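Local coordinates for protein 2-dehydropantoate 2-reductase (Geobacter metallireducens, PDB 3HN2) that probably catalyses the NADPH-dependent reduction of 2-dehydropantoate (ketopantoate) to (R)-pantoate, a step of pantothenate biosynthesis, at residues R4-L15 against L21-L32; D177-E185 against G227-I237. All coordinates share one frame; numbering follows the deposited sequence.

Interaction 1. Residues R4-L15 against L21-L32; sequences RIAIVGAGALGL and LQRSGEDVHFLL
I7 and F30 pack side by side, pointing the same way, in the dense part of this contact. CG1 of I7 lies over one face of the F30 ring, a CH-pi contact with its centroid 4.1 Å from CG1. With CG1 anti to the carbonyl carbon (chi1 -52°), I7 turns this branch to the ring and also to V28 CG1. L15, from the first turn of helix 14-23, brings CD2 to within 3.7 Å of F30 CD1, and L32 CD1 approaches both L15 CD2 and A10 CB. These side chains fill the space between helix 14-23 and strands 5-8 and 28-31, the first beta-alpha-beta unit of a Rossmann-type domain; the turn with G9, G11 and G14 fits the GxGxxG pattern that commonly receives a dinucleotide phosphate. The strands run parallel, I7 N giving a hydrogen bond to H29 O and I7 O taking one from L31 N. I5 O is gripped twice, by H29 N at 2.8 Å and by H29 ND1 at 2.9 Å, from opposite faces of its carbonyl plane; the acceptor lies close to the imidazole plane, which should restrain the ring's rotation. Toward solvent the fit slackens. R4 crosses E26 at about a right angle, with CD against E26 CG, while its NH2 stands 3.7 Å from E26 OE1 in a long salt bridge, the oxygen well out of the guanidinium plane. D27 O accepts from both R4 N and I5 N, and D27 OD1 forms a salt bridge with K59. At the far end a water donates to L31 O and, weakly, to G9 O.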
loop_
_atom_site.group_PDB
_atom_site.type_symbol
_atom_site.label_atom_id
_atom_site.label_comp_id
_atom_site.label_asym_id
_atom_site.label_seq_id
_atom_site.Cartn_x
_atom_site.Cartn_y
_atom_site.Cartn_z
ATOM N N ARG A 4 -33.280 -4.949 10.222
ATOM C CA ARG A 4 -33.072 -3.773 9.327
ATOM C C ARG A 4 -32.133 -4.069 8.150
ATOM O O ARG A 4 -32.313 -3.526 7.059
ATOM C CB ARG A 4 -32.592 -2.550 10.121
ATOM C CG ARG A 4 -31.455 -2.807 11.103
ATOM C CD ARG A 4 -30.897 -1.502 11.653
ATOM N NE ARG A 4 -31.786 -0.874 12.633
ATOM C CZ ARG A 4 -31.680 -1.010 13.954
ATOM N NH1 ARG A 4 -32.540 -0.394 14.752
ATOM N NH2 ARG A 4 -30.718 -1.756 14.485
ATOM N N ILE A 5 -31.149 -4.937 8.374
ATOM C CA ILE A 5 -30.142 -5.255 7.356
ATOM C C ILE A 5 -30.262 -6.695 6.842
ATOM O O ILE A 5 -30.424 -7.629 7.628
ATOM C CB ILE A 5 -28.696 -4.929 7.860
ATOM C CG1 ILE A 5 -28.332 -3.478 7.549
ATOM C CG2 ILE A 5 -27.634 -5.810 7.206
ATOM C CD1 ILE A 5 -28.674 -2.494 8.619
ATOM N N ALA A 6 -30.217 -6.851 5.517
ATOM C CA ALA A 6 -30.098 -8.160 4.872
ATOM C C ALA A 6 -28.821 -8.225 4.046
ATOM O O ALA A 6 -28.514 -7.288 3.306
ATOM C CB ALA A 6 -31.301 -8.441 3.986
ATOM N N ILE A 7 -28.094 -9.335 4.160
ATOM C CA ILE A 7 -26.867 -9.542 3.382
ATOM C C ILE A 7 -27.106 -10.517 2.240
ATOM O O ILE A 7 -27.405 -11.690 2.465
ATOM C CB ILE A 7 -25.689 -10.076 4.253
ATOM C CG1 ILE A 7 -25.466 -9.207 5.503
ATOM C CG2 ILE A 7 -24.419 -10.223 3.413
ATOM C CD1 ILE A 7 -25.107 -7.754 5.213
ATOM N N VAL A 8 -26.961 -10.026 1.014
ATOM C CA VAL A 8 -27.165 -10.844 -0.181
ATOM C C VAL A 8 -25.847 -10.981 -0.950
ATOM O O VAL A 8 -25.438 -10.097 -1.702
ATOM C CB VAL A 8 -28.314 -10.284 -1.055
ATOM C CG1 VAL A 8 -28.419 -11.029 -2.375
ATOM C CG2 VAL A 8 -29.634 -10.374 -0.291
ATOM N N GLY A 9 -25.176 -12.102 -0.728
ATOM C CA GLY A 9 -23.852 -12.330 -1.287
ATOM C C GLY A 9 -23.200 -13.477 -0.556
ATOM O O GLY A 9 -23.022 -14.562 -1.124
ATOM N N ALA A 10 -22.870 -13.230 0.713
ATOM C CA ALA A 10 -22.193 -14.191 1.594
ATOM C C ALA A 10 -20.811 -14.597 1.077
ATOM O O ALA A 10 -20.360 -15.731 1.276
ATOM C CB ALA A 10 -23.079 -15.420 1.879
ATOM N N GLY A 11 -20.145 -13.655 0.418
ATOM C CA GLY A 11 -18.791 -13.857 -0.062
ATOM C C GLY A 11 -17.796 -13.367 0.965
ATOM O O GLY A 11 -18.118 -13.245 2.147
ATOM N N ALA A 12 -16.590 -13.057 0.504
ATOM C CA ALA A 12 -15.514 -12.613 1.383
ATOM C C ALA A 12 -15.696 -11.176 1.884
ATOM O O ALA A 12 -14.977 -10.739 2.787
ATOM C CB ALA A 12 -14.174 -12.776 0.689
ATOM N N LEU A 13 -16.652 -10.451 1.305
ATOM C CA LEU A 13 -16.915 -9.074 1.710
ATOM C C LEU A 13 -18.296 -8.872 2.340
ATOM O O LEU A 13 -18.447 -8.059 3.253
ATOM C CB LEU A 13 -16.654 -8.091 0.553
ATOM C CG LEU A 13 -17.656 -7.673 -0.524
ATOM C CD1 LEU A 13 -18.532 -6.517 -0.059
ATOM C CD2 LEU A 13 -16.899 -7.263 -1.776
ATOM N N GLY A 14 -19.293 -9.601 1.847
ATOM C CA GLY A 14 -20.643 -9.531 2.390
ATOM C C GLY A 14 -20.714 -10.055 3.811
ATOM O O GLY A 14 -21.418 -9.492 4.658
ATOM N N LEU A 15 -19.973 -11.131 4.068
ATOM C CA LEU A 15 -19.881 -11.705 5.402
ATOM C C LEU A 15 -19.118 -10.785 6.341
ATOM O O LEU A 15 -19.592 -10.503 7.442
ATOM C CB LEU A 15 -19.227 -13.088 5.361
ATOM C CG LEU A 15 -20.033 -14.307 4.892
ATOM C CD1 LEU A 15 -19.150 -15.539 4.881
ATOM C CD2 LEU A 15 -21.258 -14.556 5.762
ATOM N N LEU A 21 -21.216 -5.254 11.117
ATOM C CA LEU A 21 -22.482 -4.553 11.331
ATOM C C LEU A 21 -23.254 -5.052 12.552
ATOM O O LEU A 21 -23.676 -4.241 13.374
ATOM C CB LEU A 21 -23.355 -4.574 10.073
ATOM C CG LEU A 21 -23.023 -3.534 8.996
ATOM C CD1 LEU A 21 -23.565 -3.972 7.644
ATOM C CD2 LEU A 21 -23.522 -2.131 9.352
ATOM N N GLN A 22 -23.413 -6.368 12.701
ATOM C CA GLN A 22 -24.104 -6.896 13.886
ATOM C C GLN A 22 -23.252 -6.877 15.160
ATOM O O GLN A 22 -23.801 -6.853 16.262
ATOM C CB GLN A 22 -24.724 -8.281 13.643
ATOM C CG GLN A 22 -23.814 -9.473 13.876
ATOM C CD GLN A 22 -24.582 -10.784 13.972
ATOM O OE1 GLN A 22 -24.534 -11.464 14.994
ATOM N NE2 GLN A 22 -25.296 -11.139 12.909
ATOM N N ARG A 23 -21.924 -6.868 15.005
ATOM C CA ARG A 23 -21.002 -6.774 16.144
ATOM C C ARG A 23 -21.184 -5.452 16.880
ATOM O O ARG A 23 -20.973 -5.379 18.087
ATOM C CB ARG A 23 -19.551 -6.930 15.689
ATOM C CG ARG A 23 -18.585 -7.427 16.761
ATOM C CD ARG A 23 -17.751 -6.304 17.366
ATOM N NE ARG A 23 -16.860 -5.676 16.390
ATOM C CZ ARG A 23 -15.614 -6.069 16.134
ATOM N NH1 ARG A 23 -14.891 -5.424 15.228
ATOM N NH2 ARG A 23 -15.088 -7.105 16.779
ATOM N N SER A 24 -21.587 -4.419 16.140
ATOM C CA SER A 24 -21.949 -3.127 16.718
ATOM C C SER A 24 -23.471 -2.971 16.880
ATOM O O SER A 24 -23.984 -1.857 17.011
ATOM C CB SER A 24 -21.376 -1.993 15.874
ATOM O OG SER A 24 -21.754 -2.151 14.525
ATOM N N GLY A 25 -24.183 -4.092 16.867
ATOM C CA GLY A 25 -25.597 -4.112 17.222
ATOM C C GLY A 25 -26.533 -3.606 16.145
ATOM O O GLY A 25 -27.257 -2.629 16.344
ATOM N N GLU A 26 -26.507 -4.274 14.998
ATOM C CA GLU A 26 -27.459 -4.003 13.938
ATOM C C GLU A 26 -28.194 -5.303 13.659
ATOM O O GLU A 26 -27.618 -6.389 13.798
ATOM C CB GLU A 26 -26.744 -3.500 12.687
ATOM C CG GLU A 26 -27.315 -2.213 12.104
ATOM C CD GLU A 26 -26.917 -0.960 12.879
ATOM O OE1 GLU A 26 -27.747 -0.031 12.983
ATOM O OE2 GLU A 26 -25.773 -0.900 13.378
ATOM N N ASP A 27 -29.465 -5.194 13.280
ATOM C CA ASP A 27 -30.304 -6.363 13.038
ATOM C C ASP A 27 -29.981 -6.958 11.669
ATOM O O ASP A 27 -30.633 -6.653 10.669
ATOM C CB ASP A 27 -31.786 -5.993 13.162
ATOM C CG ASP A 27 -32.680 -7.200 13.402
ATOM O OD1 ASP A 27 -32.160 -8.320 13.599
ATOM O OD2 ASP A 27 -33.915 -7.022 13.397
ATOM N N VAL A 28 -28.965 -7.814 11.649
ATOM C CA VAL A 28 -28.399 -8.334 10.409
ATOM C C VAL A 28 -28.941 -9.730 10.109
ATOM O O VAL A 28 -28.964 -10.600 10.981
ATOM C CB VAL A 28 -26.840 -8.314 10.456
ATOM C CG1 VAL A 28 -26.240 -8.880 9.192
ATOM C CG2 VAL A 28 -26.341 -6.895 10.644
ATOM N N HIS A 29 -29.388 -9.918 8.870
ATOM C CA HIS A 29 -29.973 -11.171 8.409
ATOM C C HIS A 29 -29.194 -11.662 7.199
ATOM O O HIS A 29 -29.284 -11.081 6.123
ATOM C CB HIS A 29 -31.444 -10.964 8.032
ATOM C CG HIS A 29 -32.267 -10.351 9.121
ATOM N ND1 HIS A 29 -32.323 -8.991 9.336
ATOM C CD2 HIS A 29 -33.064 -10.914 10.059
ATOM C CE1 HIS A 29 -33.117 -8.742 10.363
ATOM N NE2 HIS A 29 -33.580 -9.892 10.819
ATOM N N PHE A 30 -28.421 -12.726 7.380
ATOM C CA PHE A 30 -27.612 -13.274 6.300
ATOM C C PHE A 30 -28.402 -14.241 5.415
ATOM O O PHE A 30 -29.108 -15.121 5.915
ATOM C CB PHE A 30 -26.393 -13.999 6.867
ATOM C CG PHE A 30 -25.346 -13.093 7.446
ATOM C CD1 PHE A 30 -24.311 -12.616 6.655
ATOM C CD2 PHE A 30 -25.378 -12.740 8.790
ATOM C CE1 PHE A 30 -23.327 -11.789 7.192
ATOM C CE2 PHE A 30 -24.397 -11.920 9.337
ATOM C CZ PHE A 30 -23.374 -11.442 8.536
ATOM N N LEU A 31 -28.277 -14.074 4.099
ATOM C CA LEU A 31 -28.786 -15.058 3.151
ATOM C C LEU A 31 -27.660 -16.000 2.721
ATOM O O LEU A 31 -26.870 -15.679 1.831
ATOM C CB LEU A 31 -29.443 -14.383 1.936
ATOM C CG LEU A 31 -30.236 -15.260 0.950
ATOM C CD1 LEU A 31 -31.338 -16.049 1.647
ATOM C CD2 LEU A 31 -30.820 -14.432 -0.192
ATOM N N LEU A 32 -27.589 -17.154 3.380
ATOM C CA LEU A 32 -26.585 -18.170 3.077
ATOM C C LEU A 32 -27.098 -19.177 2.055
ATOM O O LEU A 32 -28.306 -19.410 1.947
ATOM C CB LEU A 32 -26.152 -18.914 4.344
ATOM C CG LEU A 32 -25.389 -18.247 5.501
ATOM C CD1 LEU A 32 -24.401 -17.157 5.063
ATOM C CD2 LEU A 32 -26.346 -17.728 6.554
HETATM O O HOH W 1 -25.698 -15.808 -0.972
#

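Interaction 2. Residues D177-E185 against G227-I237; sequences DDLKRARWE and GANAQGLATFI
W184 lays one face of its indole against A228 and G227 at the end of helix 211-229. A228 CA sits over the six-membered ring, 3.9 Å from its centroid and 19° off the normal, while A228 CB reaches W184 CE3 at 3.6 Å. With CG anti to the carbonyl carbon (chi1 -84°), the indole is carried toward this helix end. Q231 crosses the tryptophan at about a right angle, yet its amide plane is only 13° from that of the ring; Q231 NE2 is held by G227 O in a 2.7 Å bond running nearly along the C=O axis. P278 and Y281 of helix 271-284 also touch W184. The contact thus ties the start of helix 179-200, for which D178 is the N-cap residue, to the end of helix 211-229 and the loop after it, within the all-helical C-terminal domain of the ketopantoate reductase family. R181 reaches out along that loop. Its NH1 donates to T235 O at 3.1 Å, an acceptor lying in the guanidinium plane although the donor stands above the carbonyl plane, and more weakly to F236 O; I237 CG1 lies over one guanidinium face, displaced toward its rim. R181 NE, at 2.7 Å, and more weakly NH2 form a salt bridge with E185 OE2, which with the loop carbonyls should restrain the group's rotation. Nearer its backbone, R181 packs CB on L233 CG, and L233 CD1 meets K180 CD, the two side chains crossing at a slant. N229 binds I237 through both its amide atoms, shaping the loop. At the exposed margin A234 N gives D178 OD2 a weak bond.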
loop_
_atom_site.group_PDB
_atom_site.type_symbol
_atom_site.label_atom_id
_atom_site.label_comp_id
_atom_site.label_asym_id
_atom_site.label_seq_id
_atom_site.Cartn_x
_atom_site.Cartn_y
_atom_site.Cartn_z
ATOM N N ASP A 177 -20.053 12.880 -4.041
ATOM C CA ASP A 177 -21.180 13.349 -4.860
ATOM C C ASP A 177 -21.107 12.753 -6.262
ATOM O O ASP A 177 -22.081 12.787 -7.025
ATOM C CB ASP A 177 -21.186 14.878 -4.960
ATOM C CG ASP A 177 -21.423 15.561 -3.627
ATOM O OD1 ASP A 177 -21.633 14.862 -2.613
ATOM O OD2 ASP A 177 -21.398 16.810 -3.596
ATOM N N ASP A 178 -19.936 12.214 -6.594
ATOM C CA ASP A 178 -19.701 11.615 -7.896
ATOM C C ASP A 178 -19.377 10.137 -7.720
ATOM O O ASP A 178 -18.206 9.728 -7.711
ATOM C CB ASP A 178 -18.579 12.358 -8.619
ATOM C CG ASP A 178 -18.716 12.307 -10.129
ATOM O OD1 ASP A 178 -19.589 11.559 -10.640
ATOM O OD2 ASP A 178 -17.932 13.017 -10.802
ATOM N N LEU A 179 -20.441 9.352 -7.547
ATOM C CA LEU A 179 -20.368 7.896 -7.449
ATOM C C LEU A 179 -19.787 7.294 -8.727
ATOM O O LEU A 179 -18.913 6.418 -8.679
ATOM C CB LEU A 179 -21.769 7.327 -7.197
ATOM C CG LEU A 179 -21.996 5.818 -7.344
ATOM C CD1 LEU A 179 -21.229 5.063 -6.276
ATOM C CD2 LEU A 179 -23.483 5.493 -7.272
ATOM N N LYS A 180 -20.284 7.790 -9.859
ATOM C CA LYS A 180 -19.876 7.346 -11.177
ATOM C C LYS A 180 -18.355 7.436 -11.347
ATOM O O LYS A 180 -17.734 6.490 -11.825
ATOM C CB LYS A 180 -20.595 8.172 -12.243
ATOM C CG LYS A 180 -20.788 7.477 -13.585
ATOM C CD LYS A 180 -21.202 8.489 -14.650
ATOM C CE LYS A 180 -21.804 7.822 -15.876
ATOM N NZ LYS A 180 -23.253 7.531 -15.695
ATOM N N ARG A 181 -17.772 8.563 -10.931
ATOM C CA ARG A 181 -16.326 8.778 -11.018
ATOM C C ARG A 181 -15.560 7.771 -10.168
ATOM O O ARG A 181 -14.642 7.144 -10.653
ATOM C CB ARG A 181 -15.946 10.210 -10.628
ATOM C CG ARG A 181 -14.439 10.486 -10.681
ATOM C CD ARG A 181 -14.101 11.863 -10.143
ATOM N NE ARG A 181 -12.797 11.847 -9.494
ATOM C CZ ARG A 181 -11.724 12.503 -9.923
ATOM N NH1 ARG A 181 -11.790 13.274 -10.999
ATOM N NH2 ARG A 181 -10.584 12.398 -9.258
ATOM N N ALA A 182 -15.995 7.597 -8.924
ATOM C CA ALA A 182 -15.380 6.686 -7.962
ATOM C C ALA A 182 -15.330 5.218 -8.412
ATOM O O ALA A 182 -14.363 4.511 -8.106
ATOM C CB ALA A 182 -16.088 6.809 -6.624
ATOM N N ARG A 183 -16.375 4.771 -9.117
ATOM C CA ARG A 183 -16.421 3.442 -9.741
ATOM C C ARG A 183 -15.311 3.322 -10.781
ATOM O O ARG A 183 -14.557 2.341 -10.796
ATOM C CB ARG A 183 -17.786 3.199 -10.410
ATOM C CG ARG A 183 -18.952 2.954 -9.445
ATOM C CD ARG A 183 -19.246 1.464 -9.265
ATOM N NE ARG A 183 -19.659 1.177 -7.894
ATOM C CZ ARG A 183 -19.652 -0.031 -7.335
ATOM N NH1 ARG A 183 -20.046 -0.175 -6.076
ATOM N NH2 ARG A 183 -19.251 -1.091 -8.023
ATOM N N TRP A 184 -15.209 4.342 -11.634
ATOM C CA TRP A 184 -14.173 4.419 -12.652
ATOM C C TRP A 184 -12.776 4.566 -12.052
ATOM O O TRP A 184 -11.799 4.079 -12.622
ATOM C CB TRP A 184 -14.454 5.580 -13.601
ATOM C CG TRP A 184 -15.408 5.239 -14.697
ATOM C CD1 TRP A 184 -16.735 5.563 -14.761
ATOM C CD2 TRP A 184 -15.115 4.505 -15.894
ATOM N NE1 TRP A 184 -17.284 5.079 -15.925
ATOM C CE2 TRP A 184 -16.315 4.422 -16.636
ATOM C CE3 TRP A 184 -13.960 3.900 -16.405
ATOM C CZ2 TRP A 184 -16.391 3.764 -17.869
ATOM C CZ3 TRP A 184 -14.035 3.248 -17.636
ATOM C CH2 TRP A 184 -15.243 3.187 -18.352
ATOM N N GLU A 185 -12.698 5.239 -10.907
ATOM C CA GLU A 185 -11.453 5.390 -10.165
ATOM C C GLU A 185 -10.916 4.032 -9.721
ATOM O O GLU A 185 -9.716 3.788 -9.801
ATOM C CB GLU A 185 -11.653 6.304 -8.951
ATOM C CG GLU A 185 -11.908 7.783 -9.270
ATOM C CD GLU A 185 -11.921 8.665 -8.023
ATOM O OE1 GLU A 185 -12.338 8.188 -6.943
ATOM O OE2 GLU A 185 -11.515 9.843 -8.124
ATOM N N GLY A 227 -11.580 6.359 -21.107
ATOM C CA GLY A 227 -12.943 5.854 -21.143
ATOM C C GLY A 227 -13.784 6.425 -20.022
ATOM O O GLY A 227 -15.009 6.477 -20.126
ATOM N N ALA A 228 -13.124 6.854 -18.948
ATOM C CA ALA A 228 -13.806 7.467 -17.812
ATOM C C ALA A 228 -14.142 8.926 -18.082
ATOM O O ALA A 228 -15.240 9.373 -17.784
ATOM C CB ALA A 228 -12.959 7.356 -16.564
ATOM N N ASN A 229 -13.189 9.660 -18.650
ATOM C CA ASN A 229 -13.320 11.104 -18.822
ATOM C C ASN A 229 -14.354 11.539 -19.847
ATOM O O ASN A 229 -14.858 12.663 -19.784
ATOM C CB ASN A 229 -11.961 11.732 -19.119
ATOM C CG ASN A 229 -11.089 11.818 -17.888
ATOM O OD1 ASN A 229 -11.595 11.964 -16.769
ATOM N ND2 ASN A 229 -9.769 11.730 -18.081
ATOM N N ALA A 230 -14.684 10.647 -20.770
ATOM C CA ALA A 230 -15.728 10.921 -21.743
ATOM C C ALA A 230 -17.054 10.242 -21.373
ATOM O O ALA A 230 -17.807 9.824 -22.251
ATOM C CB ALA A 230 -15.271 10.511 -23.130
ATOM N N GLN A 231 -17.340 10.158 -20.072
ATOM C CA GLN A 231 -18.530 9.453 -19.582
ATOM C C GLN A 231 -19.539 10.368 -18.869
ATOM O O GLN A 231 -20.476 9.891 -18.215
ATOM C CB GLN A 231 -18.119 8.293 -18.667
ATOM C CG GLN A 231 -18.972 7.045 -18.817
ATOM C CD GLN A 231 -18.843 6.414 -20.189
ATOM O OE1 GLN A 231 -19.842 6.132 -20.848
ATOM N NE2 GLN A 231 -17.609 6.197 -20.628
ATOM N N GLY A 232 -19.348 11.677 -19.005
ATOM C CA GLY A 232 -20.234 12.655 -18.379
ATOM C C GLY A 232 -19.970 12.813 -16.894
ATOM O O GLY A 232 -20.899 12.997 -16.101
ATOM N N LEU A 233 -18.696 12.740 -16.522
ATOM C CA LEU A 233 -18.280 12.906 -15.139
ATOM C C LEU A 233 -18.287 14.382 -14.771
ATOM O O LEU A 233 -17.956 15.232 -15.602
ATOM C CB LEU A 233 -16.885 12.315 -14.928
ATOM C CG LEU A 233 -16.725 10.883 -14.398
ATOM C CD1 LEU A 233 -17.734 9.890 -14.984
ATOM C CD2 LEU A 233 -15.290 10.396 -14.617
ATOM N N ALA A 234 -18.672 14.672 -13.528
ATOM C CA ALA A 234 -18.711 16.038 -13.006
ATOM C C ALA A 234 -17.312 16.658 -12.931
ATOM O O ALA A 234 -17.137 17.846 -13.206
ATOM C CB ALA A 234 -19.384 16.065 -11.641
ATOM N N THR A 235 -16.325 15.843 -12.567
ATOM C CA THR A 235 -14.934 16.286 -12.495
ATOM C C THR A 235 -13.986 15.270 -13.160
ATOM O O THR A 235 -14.068 14.066 -12.904
ATOM C CB THR A 235 -14.506 16.647 -11.037
ATOM O OG1 THR A 235 -13.086 16.810 -10.971
ATOM C CG2 THR A 235 -14.941 15.576 -10.035
ATOM N N PHE A 236 -13.105 15.777 -14.020
ATOM C CA PHE A 236 -12.209 14.949 -14.836
ATOM C C PHE A 236 -11.146 14.222 -14.026
ATOM O O PHE A 236 -10.481 14.825 -13.183
ATOM C CB PHE A 236 -11.525 15.801 -15.911
ATOM C CG PHE A 236 -12.263 15.840 -17.219
ATOM C CD1 PHE A 236 -11.670 15.340 -18.374
ATOM C CD2 PHE A 236 -13.547 16.372 -17.302
ATOM C CE1 PHE A 236 -12.344 15.370 -19.593
ATOM C CE2 PHE A 236 -14.231 16.402 -18.516
ATOM C CZ PHE A 236 -13.628 15.899 -19.662
ATOM N N ILE A 237 -11.007 12.922 -14.273
ATOM C CA ILE A 237 -9.902 12.145 -13.709
ATOM C C ILE A 237 -8.659 12.485 -14.502
ATOM O O ILE A 237 -8.608 12.287 -15.721
ATOM C CB ILE A 237 -10.153 10.617 -13.756
ATOM C CG1 ILE A 237 -11.500 10.269 -13.104
ATOM C CG2 ILE A 237 -9.010 9.864 -13.080
ATOM C CD1 ILE A 237 -11.938 8.839 -13.305
#

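Overall arrangement
The two contacts fall in different family regions, the Rossmann-type part and the helical C-terminal part, on opposite sides of the chain's centre, their own centres about 29 Å apart and their nearest atoms about 9 Å. Interaction 1 is mostly buried and joins neighbouring strands and their connecting helix, so main-chain bonds set a regular register and apolar side chains pack between sheet and helix. Interaction 2 brings together segments separated by 41 mainly helical residues and is only partly buried; side chains do most of the joining. The arginine of interaction 1 stands at the exposed margin in a long, out-of-plane ion pair; that of interaction 2 is packed within the contact and hydrogen-bonded.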